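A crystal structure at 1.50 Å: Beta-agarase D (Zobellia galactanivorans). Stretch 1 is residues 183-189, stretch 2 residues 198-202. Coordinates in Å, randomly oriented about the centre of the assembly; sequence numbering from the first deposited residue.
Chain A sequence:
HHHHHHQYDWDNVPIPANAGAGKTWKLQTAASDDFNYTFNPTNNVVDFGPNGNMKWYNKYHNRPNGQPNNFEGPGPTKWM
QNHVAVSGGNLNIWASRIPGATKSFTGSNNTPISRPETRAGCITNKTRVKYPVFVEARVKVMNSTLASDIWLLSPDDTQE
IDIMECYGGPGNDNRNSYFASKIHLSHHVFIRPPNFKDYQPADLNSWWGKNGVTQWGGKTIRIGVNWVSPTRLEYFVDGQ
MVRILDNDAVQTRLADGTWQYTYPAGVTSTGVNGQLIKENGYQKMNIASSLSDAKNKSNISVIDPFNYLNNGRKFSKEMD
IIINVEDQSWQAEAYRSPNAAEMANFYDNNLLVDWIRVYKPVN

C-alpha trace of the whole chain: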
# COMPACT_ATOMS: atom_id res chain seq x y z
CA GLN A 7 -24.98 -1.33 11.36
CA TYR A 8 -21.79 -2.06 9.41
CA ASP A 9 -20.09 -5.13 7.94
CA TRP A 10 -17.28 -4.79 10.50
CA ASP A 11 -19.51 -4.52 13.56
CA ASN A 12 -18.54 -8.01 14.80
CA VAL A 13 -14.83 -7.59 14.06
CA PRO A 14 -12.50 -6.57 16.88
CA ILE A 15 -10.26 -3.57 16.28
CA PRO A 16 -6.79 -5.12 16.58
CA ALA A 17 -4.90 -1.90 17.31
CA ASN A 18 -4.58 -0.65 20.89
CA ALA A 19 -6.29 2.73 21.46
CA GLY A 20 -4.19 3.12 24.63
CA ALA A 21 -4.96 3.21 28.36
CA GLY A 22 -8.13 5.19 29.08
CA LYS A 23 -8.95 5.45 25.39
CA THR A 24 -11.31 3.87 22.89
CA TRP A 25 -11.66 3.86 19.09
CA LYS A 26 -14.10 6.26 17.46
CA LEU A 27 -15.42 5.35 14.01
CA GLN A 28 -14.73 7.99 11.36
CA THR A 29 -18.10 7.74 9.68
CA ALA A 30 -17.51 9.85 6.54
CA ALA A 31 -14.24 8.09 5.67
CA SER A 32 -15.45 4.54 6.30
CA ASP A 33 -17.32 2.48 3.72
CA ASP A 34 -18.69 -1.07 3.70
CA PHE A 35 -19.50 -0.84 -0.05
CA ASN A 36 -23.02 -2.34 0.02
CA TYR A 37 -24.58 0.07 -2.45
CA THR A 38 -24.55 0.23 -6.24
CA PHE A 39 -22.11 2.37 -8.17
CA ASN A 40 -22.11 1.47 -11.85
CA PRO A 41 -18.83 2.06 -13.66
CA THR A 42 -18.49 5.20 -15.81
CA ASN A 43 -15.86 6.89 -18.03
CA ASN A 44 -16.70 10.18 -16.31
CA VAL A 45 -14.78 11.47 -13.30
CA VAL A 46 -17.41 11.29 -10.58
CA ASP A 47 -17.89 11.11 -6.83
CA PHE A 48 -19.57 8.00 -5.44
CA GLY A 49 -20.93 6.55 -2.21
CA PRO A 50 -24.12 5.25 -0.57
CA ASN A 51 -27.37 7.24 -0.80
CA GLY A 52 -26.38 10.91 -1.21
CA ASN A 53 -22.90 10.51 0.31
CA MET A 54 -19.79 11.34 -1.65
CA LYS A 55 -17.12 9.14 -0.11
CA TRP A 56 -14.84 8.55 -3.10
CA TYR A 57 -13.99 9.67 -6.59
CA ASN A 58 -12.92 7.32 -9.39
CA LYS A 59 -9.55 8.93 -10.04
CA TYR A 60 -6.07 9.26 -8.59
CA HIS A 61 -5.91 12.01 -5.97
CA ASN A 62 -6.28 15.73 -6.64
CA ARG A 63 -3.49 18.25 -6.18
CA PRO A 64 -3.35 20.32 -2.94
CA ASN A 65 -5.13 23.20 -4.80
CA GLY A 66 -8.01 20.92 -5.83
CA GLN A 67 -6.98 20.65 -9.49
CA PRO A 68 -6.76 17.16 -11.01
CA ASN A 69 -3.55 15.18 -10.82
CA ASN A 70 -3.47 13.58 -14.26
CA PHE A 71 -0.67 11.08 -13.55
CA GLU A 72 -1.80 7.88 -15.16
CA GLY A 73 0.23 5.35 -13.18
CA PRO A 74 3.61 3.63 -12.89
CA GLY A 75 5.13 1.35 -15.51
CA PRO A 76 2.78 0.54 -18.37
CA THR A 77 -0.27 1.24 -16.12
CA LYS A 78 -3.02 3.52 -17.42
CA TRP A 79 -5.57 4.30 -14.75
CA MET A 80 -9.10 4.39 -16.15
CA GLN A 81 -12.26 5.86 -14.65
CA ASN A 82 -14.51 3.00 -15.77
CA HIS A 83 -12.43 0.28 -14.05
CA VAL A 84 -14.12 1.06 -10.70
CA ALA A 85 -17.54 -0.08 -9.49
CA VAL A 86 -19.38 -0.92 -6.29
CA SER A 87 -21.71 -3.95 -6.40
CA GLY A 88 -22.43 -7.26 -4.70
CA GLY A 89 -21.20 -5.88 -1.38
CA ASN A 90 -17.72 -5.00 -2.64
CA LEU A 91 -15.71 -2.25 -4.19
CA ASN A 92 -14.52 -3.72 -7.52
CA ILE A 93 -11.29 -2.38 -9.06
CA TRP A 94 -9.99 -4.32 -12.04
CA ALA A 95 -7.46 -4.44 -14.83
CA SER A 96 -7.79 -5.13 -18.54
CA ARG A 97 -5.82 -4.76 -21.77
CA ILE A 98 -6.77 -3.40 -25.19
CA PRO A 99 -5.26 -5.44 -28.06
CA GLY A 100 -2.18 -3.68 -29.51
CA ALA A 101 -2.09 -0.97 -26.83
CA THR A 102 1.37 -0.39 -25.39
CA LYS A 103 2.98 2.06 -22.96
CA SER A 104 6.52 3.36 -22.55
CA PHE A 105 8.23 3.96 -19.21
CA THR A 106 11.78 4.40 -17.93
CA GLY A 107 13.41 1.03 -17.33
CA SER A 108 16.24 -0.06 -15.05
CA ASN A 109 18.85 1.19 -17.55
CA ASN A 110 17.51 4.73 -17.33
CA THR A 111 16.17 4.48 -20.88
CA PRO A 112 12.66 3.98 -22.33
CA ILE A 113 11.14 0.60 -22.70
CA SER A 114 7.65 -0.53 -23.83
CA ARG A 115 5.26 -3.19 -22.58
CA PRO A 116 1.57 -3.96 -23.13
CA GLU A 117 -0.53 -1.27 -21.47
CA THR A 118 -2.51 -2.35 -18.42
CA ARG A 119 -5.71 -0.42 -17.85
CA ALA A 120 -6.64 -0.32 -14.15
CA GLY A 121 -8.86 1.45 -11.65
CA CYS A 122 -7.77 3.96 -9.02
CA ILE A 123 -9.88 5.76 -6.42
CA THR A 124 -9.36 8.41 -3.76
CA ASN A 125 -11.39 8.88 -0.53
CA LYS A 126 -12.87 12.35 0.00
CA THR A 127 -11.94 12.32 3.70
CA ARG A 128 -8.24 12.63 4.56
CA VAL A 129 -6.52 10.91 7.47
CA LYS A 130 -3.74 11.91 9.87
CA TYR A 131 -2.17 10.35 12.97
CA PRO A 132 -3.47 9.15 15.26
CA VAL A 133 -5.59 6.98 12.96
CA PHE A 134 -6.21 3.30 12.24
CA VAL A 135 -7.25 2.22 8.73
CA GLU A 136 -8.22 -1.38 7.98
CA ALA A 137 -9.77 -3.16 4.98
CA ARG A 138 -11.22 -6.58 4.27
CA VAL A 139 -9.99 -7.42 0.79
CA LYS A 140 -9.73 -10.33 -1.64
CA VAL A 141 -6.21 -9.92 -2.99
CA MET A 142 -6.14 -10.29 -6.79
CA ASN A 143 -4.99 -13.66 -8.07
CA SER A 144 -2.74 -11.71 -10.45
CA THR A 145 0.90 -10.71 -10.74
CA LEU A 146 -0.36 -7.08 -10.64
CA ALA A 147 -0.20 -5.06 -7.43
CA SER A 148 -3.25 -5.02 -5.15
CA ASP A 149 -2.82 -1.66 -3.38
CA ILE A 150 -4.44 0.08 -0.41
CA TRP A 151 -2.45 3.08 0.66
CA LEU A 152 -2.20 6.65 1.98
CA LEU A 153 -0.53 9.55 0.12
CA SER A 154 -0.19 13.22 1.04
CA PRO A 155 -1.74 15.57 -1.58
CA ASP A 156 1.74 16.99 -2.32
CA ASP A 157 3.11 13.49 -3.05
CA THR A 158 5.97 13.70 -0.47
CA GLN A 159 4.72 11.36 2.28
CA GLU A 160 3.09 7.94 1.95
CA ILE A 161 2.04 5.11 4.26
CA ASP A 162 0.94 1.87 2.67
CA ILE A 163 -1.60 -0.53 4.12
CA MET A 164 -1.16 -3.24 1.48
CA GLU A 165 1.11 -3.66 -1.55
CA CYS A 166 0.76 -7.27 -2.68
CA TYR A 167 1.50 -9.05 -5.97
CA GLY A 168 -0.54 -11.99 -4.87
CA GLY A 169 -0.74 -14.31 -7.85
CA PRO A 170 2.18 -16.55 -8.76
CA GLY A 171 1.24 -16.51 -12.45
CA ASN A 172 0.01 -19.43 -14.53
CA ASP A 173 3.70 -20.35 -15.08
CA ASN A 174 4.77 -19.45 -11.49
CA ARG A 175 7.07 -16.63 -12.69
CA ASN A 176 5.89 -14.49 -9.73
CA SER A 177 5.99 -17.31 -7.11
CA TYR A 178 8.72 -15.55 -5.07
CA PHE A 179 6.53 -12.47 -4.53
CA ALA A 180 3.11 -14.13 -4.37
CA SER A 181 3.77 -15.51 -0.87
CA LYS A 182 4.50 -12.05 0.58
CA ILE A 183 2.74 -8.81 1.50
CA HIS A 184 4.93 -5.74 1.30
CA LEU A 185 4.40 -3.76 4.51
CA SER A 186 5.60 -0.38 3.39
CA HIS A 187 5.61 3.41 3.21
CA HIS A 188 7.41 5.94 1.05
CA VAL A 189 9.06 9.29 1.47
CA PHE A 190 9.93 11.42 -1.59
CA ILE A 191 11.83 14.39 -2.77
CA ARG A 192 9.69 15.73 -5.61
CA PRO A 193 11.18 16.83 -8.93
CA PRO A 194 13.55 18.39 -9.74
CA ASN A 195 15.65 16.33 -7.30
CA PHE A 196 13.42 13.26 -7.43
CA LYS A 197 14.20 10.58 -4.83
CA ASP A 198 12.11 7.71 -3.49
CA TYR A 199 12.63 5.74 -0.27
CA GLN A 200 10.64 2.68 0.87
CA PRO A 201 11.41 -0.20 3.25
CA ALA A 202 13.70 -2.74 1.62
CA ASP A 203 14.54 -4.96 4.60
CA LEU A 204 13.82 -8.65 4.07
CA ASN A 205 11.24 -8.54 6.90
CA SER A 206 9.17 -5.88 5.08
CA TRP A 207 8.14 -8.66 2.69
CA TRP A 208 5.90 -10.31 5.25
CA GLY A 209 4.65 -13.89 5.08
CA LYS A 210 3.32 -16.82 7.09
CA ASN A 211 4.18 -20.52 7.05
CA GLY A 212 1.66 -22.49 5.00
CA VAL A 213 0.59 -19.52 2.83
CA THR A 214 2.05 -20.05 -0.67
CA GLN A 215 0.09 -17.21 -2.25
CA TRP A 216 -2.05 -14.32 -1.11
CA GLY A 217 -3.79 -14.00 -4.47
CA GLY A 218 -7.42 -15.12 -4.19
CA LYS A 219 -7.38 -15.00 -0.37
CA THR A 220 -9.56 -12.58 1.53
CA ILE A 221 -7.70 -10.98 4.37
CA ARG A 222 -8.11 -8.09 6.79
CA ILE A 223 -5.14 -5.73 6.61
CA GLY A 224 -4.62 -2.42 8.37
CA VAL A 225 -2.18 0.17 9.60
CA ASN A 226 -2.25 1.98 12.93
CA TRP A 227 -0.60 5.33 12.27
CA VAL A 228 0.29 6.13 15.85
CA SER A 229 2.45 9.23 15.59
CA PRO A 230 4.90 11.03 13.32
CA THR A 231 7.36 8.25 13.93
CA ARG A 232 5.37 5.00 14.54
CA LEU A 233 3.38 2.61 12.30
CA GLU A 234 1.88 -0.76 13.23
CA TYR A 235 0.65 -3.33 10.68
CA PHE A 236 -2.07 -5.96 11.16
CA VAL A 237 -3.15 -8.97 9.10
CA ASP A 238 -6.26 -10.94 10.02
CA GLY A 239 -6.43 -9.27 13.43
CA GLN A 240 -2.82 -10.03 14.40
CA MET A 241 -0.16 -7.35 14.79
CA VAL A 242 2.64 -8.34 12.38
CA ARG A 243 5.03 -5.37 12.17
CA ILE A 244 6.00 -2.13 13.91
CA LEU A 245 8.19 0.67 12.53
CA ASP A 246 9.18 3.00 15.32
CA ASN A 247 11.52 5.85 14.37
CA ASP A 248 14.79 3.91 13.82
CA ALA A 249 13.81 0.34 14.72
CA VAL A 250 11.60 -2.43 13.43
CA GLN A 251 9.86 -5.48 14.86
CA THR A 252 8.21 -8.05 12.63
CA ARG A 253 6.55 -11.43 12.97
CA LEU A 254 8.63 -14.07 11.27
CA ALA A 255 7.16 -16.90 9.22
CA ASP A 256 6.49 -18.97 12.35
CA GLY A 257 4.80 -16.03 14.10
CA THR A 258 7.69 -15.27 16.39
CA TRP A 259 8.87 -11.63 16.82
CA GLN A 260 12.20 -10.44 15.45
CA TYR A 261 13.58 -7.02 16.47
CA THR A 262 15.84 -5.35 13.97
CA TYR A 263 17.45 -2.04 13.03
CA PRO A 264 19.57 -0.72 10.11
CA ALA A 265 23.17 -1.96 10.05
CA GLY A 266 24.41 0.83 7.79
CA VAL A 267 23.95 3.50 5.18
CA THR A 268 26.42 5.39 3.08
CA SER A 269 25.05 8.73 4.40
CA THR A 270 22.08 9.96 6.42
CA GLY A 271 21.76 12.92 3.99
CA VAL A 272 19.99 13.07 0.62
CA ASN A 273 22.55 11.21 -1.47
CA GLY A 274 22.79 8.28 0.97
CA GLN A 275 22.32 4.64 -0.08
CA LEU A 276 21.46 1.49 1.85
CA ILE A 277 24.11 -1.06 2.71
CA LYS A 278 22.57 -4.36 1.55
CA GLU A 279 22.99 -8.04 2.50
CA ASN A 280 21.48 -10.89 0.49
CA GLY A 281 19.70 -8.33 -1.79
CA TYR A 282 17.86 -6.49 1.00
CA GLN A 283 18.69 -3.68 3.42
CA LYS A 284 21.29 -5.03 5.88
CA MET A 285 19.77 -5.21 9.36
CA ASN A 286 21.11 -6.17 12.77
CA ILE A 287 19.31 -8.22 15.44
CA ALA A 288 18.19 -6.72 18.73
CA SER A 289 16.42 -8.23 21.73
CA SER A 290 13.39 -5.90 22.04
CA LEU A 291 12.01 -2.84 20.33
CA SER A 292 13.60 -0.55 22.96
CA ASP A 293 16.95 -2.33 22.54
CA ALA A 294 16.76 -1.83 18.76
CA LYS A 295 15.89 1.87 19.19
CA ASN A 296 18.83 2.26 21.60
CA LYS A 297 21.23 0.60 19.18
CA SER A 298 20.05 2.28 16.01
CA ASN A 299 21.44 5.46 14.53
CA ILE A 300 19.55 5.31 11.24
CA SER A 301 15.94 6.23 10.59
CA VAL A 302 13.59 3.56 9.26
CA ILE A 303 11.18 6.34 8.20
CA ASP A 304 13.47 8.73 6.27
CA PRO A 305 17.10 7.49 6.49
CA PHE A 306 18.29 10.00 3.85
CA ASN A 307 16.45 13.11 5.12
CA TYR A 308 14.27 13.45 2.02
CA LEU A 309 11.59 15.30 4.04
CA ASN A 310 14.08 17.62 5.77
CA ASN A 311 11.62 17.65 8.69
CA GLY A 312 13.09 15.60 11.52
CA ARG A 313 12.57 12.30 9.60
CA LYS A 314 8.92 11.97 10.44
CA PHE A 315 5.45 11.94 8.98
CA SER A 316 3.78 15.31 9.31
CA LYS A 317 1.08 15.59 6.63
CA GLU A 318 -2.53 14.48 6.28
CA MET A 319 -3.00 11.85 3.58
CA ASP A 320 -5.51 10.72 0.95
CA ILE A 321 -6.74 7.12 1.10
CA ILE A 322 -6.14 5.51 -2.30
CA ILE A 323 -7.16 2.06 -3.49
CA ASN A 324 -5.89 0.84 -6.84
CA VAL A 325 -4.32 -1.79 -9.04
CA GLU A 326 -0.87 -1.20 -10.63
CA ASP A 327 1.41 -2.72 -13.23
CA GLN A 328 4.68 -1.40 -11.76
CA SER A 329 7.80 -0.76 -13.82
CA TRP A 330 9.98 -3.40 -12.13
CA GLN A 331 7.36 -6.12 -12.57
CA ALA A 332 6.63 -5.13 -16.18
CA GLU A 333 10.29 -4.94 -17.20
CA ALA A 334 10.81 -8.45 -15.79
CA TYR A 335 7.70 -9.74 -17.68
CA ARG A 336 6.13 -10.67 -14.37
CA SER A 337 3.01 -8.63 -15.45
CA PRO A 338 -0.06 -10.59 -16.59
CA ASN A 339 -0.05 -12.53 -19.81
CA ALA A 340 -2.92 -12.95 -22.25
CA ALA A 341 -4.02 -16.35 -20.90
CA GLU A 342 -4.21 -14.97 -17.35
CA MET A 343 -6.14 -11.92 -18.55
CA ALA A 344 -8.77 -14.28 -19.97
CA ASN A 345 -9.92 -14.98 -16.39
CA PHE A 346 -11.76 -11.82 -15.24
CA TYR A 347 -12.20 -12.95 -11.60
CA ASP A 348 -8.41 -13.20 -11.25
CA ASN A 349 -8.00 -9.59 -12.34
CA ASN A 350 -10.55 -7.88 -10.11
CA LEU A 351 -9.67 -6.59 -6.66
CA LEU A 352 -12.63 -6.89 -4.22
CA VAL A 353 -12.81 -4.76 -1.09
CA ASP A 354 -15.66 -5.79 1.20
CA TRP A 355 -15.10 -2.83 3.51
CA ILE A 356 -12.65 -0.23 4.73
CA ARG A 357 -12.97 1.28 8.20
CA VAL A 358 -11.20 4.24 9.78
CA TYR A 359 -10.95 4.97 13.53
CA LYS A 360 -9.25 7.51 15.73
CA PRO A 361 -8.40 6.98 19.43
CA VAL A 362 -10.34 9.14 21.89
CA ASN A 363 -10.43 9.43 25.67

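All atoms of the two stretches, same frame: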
# COMPACT_ATOMS: atom_id res chain seq x y z
N ILE A 183 3.42 -10.11 1.54
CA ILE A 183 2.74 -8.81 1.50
C ILE A 183 3.79 -7.79 1.86
O ILE A 183 4.45 -7.91 2.89
CB ILE A 183 1.54 -8.71 2.49
CG1 ILE A 183 0.55 -9.86 2.29
CG2 ILE A 183 0.87 -7.29 2.38
CD1 ILE A 183 -0.61 -9.86 3.26
N HIS A 184 4.00 -6.81 0.98
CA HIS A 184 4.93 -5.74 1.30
C HIS A 184 4.30 -4.75 2.26
O HIS A 184 3.30 -4.11 1.92
CB HIS A 184 5.41 -5.03 0.03
CG HIS A 184 6.63 -4.18 0.24
ND1 HIS A 184 6.87 -3.04 -0.49
CD2 HIS A 184 7.65 -4.28 1.13
CE1 HIS A 184 8.01 -2.50 -0.10
NE2 HIS A 184 8.49 -3.22 0.90
N LEU A 185 4.88 -4.66 3.45
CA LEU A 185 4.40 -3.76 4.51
C LEU A 185 5.31 -2.54 4.42
O LEU A 185 6.51 -2.63 4.71
CB LEU A 185 4.44 -4.42 5.89
CG LEU A 185 3.71 -5.77 5.95
CD1 LEU A 185 3.93 -6.37 7.32
CD2 LEU A 185 2.24 -5.55 5.66
N SER A 186 4.75 -1.42 3.95
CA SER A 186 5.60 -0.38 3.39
C SER A 186 5.10 1.04 3.62
O SER A 186 4.01 1.27 4.15
CB SER A 186 5.75 -0.66 1.89
OG SER A 186 6.79 0.10 1.27
N HIS A 187 5.94 1.99 3.22
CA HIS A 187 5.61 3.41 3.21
C HIS A 187 6.59 4.01 2.22
O HIS A 187 7.49 3.33 1.76
CB HIS A 187 5.75 4.04 4.60
CG HIS A 187 7.17 4.29 5.02
ND1 HIS A 187 7.91 3.38 5.75
CD2 HIS A 187 7.99 5.35 4.81
CE1 HIS A 187 9.11 3.87 5.98
NE2 HIS A 187 9.19 5.08 5.43
N HIS A 188 6.39 5.27 1.85
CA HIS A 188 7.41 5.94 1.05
C HIS A 188 7.58 7.35 1.56
O HIS A 188 6.64 7.97 2.03
CB HIS A 188 6.97 6.06 -0.42
CG HIS A 188 7.09 4.81 -1.24
ND1 HIS A 188 6.24 3.73 -1.11
CD2 HIS A 188 7.90 4.54 -2.29
CE1 HIS A 188 6.56 2.81 -2.02
NE2 HIS A 188 7.56 3.28 -2.74
N VAL A 189 8.80 7.86 1.40
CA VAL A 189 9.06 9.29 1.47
C VAL A 189 9.75 9.72 0.17
O VAL A 189 10.57 8.98 -0.37
CB VAL A 189 9.85 9.74 2.76
CG1 VAL A 189 9.03 9.44 4.01
CG2 VAL A 189 11.27 9.12 2.84
N ASP A 198 13.16 8.55 -4.05
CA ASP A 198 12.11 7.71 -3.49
C ASP A 198 12.73 6.73 -2.50
O ASP A 198 13.65 5.99 -2.86
CB ASP A 198 11.44 6.97 -4.65
CG ASP A 198 10.31 6.03 -4.21
OD1 ASP A 198 9.95 6.00 -3.02
OD2 ASP A 198 9.79 5.31 -5.08
N TYR A 199 12.27 6.76 -1.26
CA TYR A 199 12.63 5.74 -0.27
C TYR A 199 11.41 4.92 0.18
O TYR A 199 10.36 5.48 0.45
CB TYR A 199 13.27 6.37 0.97
CG TYR A 199 13.56 5.32 2.00
CD1 TYR A 199 14.66 4.49 1.86
CD2 TYR A 199 12.70 5.11 3.09
CE1 TYR A 199 14.94 3.47 2.78
CE2 TYR A 199 12.95 4.10 4.03
CZ TYR A 199 14.08 3.29 3.86
OH TYR A 199 14.37 2.30 4.77
N GLN A 200 11.60 3.61 0.27
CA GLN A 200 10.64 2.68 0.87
C GLN A 200 11.41 1.57 1.60
O GLN A 200 12.58 1.31 1.30
CB GLN A 200 9.76 2.07 -0.21
CG GLN A 200 10.53 1.15 -1.15
CD GLN A 200 9.69 0.66 -2.29
OE1 GLN A 200 9.93 0.97 -3.47
NE2 GLN A 200 8.66 -0.06 -1.96
N PRO A 201 10.75 0.92 2.57
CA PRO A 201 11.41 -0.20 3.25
C PRO A 201 11.82 -1.30 2.29
O PRO A 201 11.04 -1.74 1.44
CB PRO A 201 10.35 -0.70 4.23
CG PRO A 201 9.51 0.55 4.50
CD PRO A 201 9.43 1.23 3.15
N ALA A 202 13.08 -1.71 2.45
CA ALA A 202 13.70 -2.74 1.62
C ALA A 202 14.38 -3.81 2.48
O ALA A 202 15.19 -4.59 1.97
CB ALA A 202 14.69 -2.12 0.65

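Backbone pairing fixes the register at one end of this contact. Val-189 and Tyr-199 form an antiparallel hydrogen-bonded pair: Val-189 N donates to Tyr-199 O at 3.0 Å, and Tyr-199 N returns a nearly straight bond to Val-189 O at 2.9 Å. Their side chains lie on the same face of the sheet, where Val-189 CG2 packs against Tyr-199 CB at 3.9 Å; a beta-branched residue beside an aromatic one suits such a buried strand pair. CA-H...O contacts extend the backbone approach, with His-188 CA 3.0 Å from Tyr-199 O and Gln-200 CA 3.3 Å from His-187 O.

Beyond this pair, where stretch 2 leaves its strand, a side chain takes over the polar pairing. His-184, with chi1 in t, points toward the other stretch, and its NE2 donates to Pro-201 O at 3.0 Å. Proline has no amide hydrogen to offer a neighbouring strand, but its carbonyl remains available, and the imidazole meets it in the plane of the ring. Within stretch 1, Ser-186 OG makes a weak hydrogen bond of 3.3 Å to His-187 O.

Ring faces supply the third kind of contact. Pro-201 CD sits over the His-187 ring, 4.0 Å from its centroid, while Gln-200 CB lies over the His-188 ring, 3.6 Å from the centroid and close to the ring normal. Thus aliphatic CH groups cover flat imidazoles, and the compact proline ring, directed toward stretch 1, also brings CD within 3.4 Å of Ser-186 OG.

Together the stretches bury 460 Å², with Pro-201 the most heavily covered residue. Gln-200 remains partly exposed; its CB covers the His-188 ring, and its amide NE2 reaches the edge of the His-184 ring, 3.1 Å from His-184 CE1. Burial has a cost: His-187 N has no partner anywhere in the model.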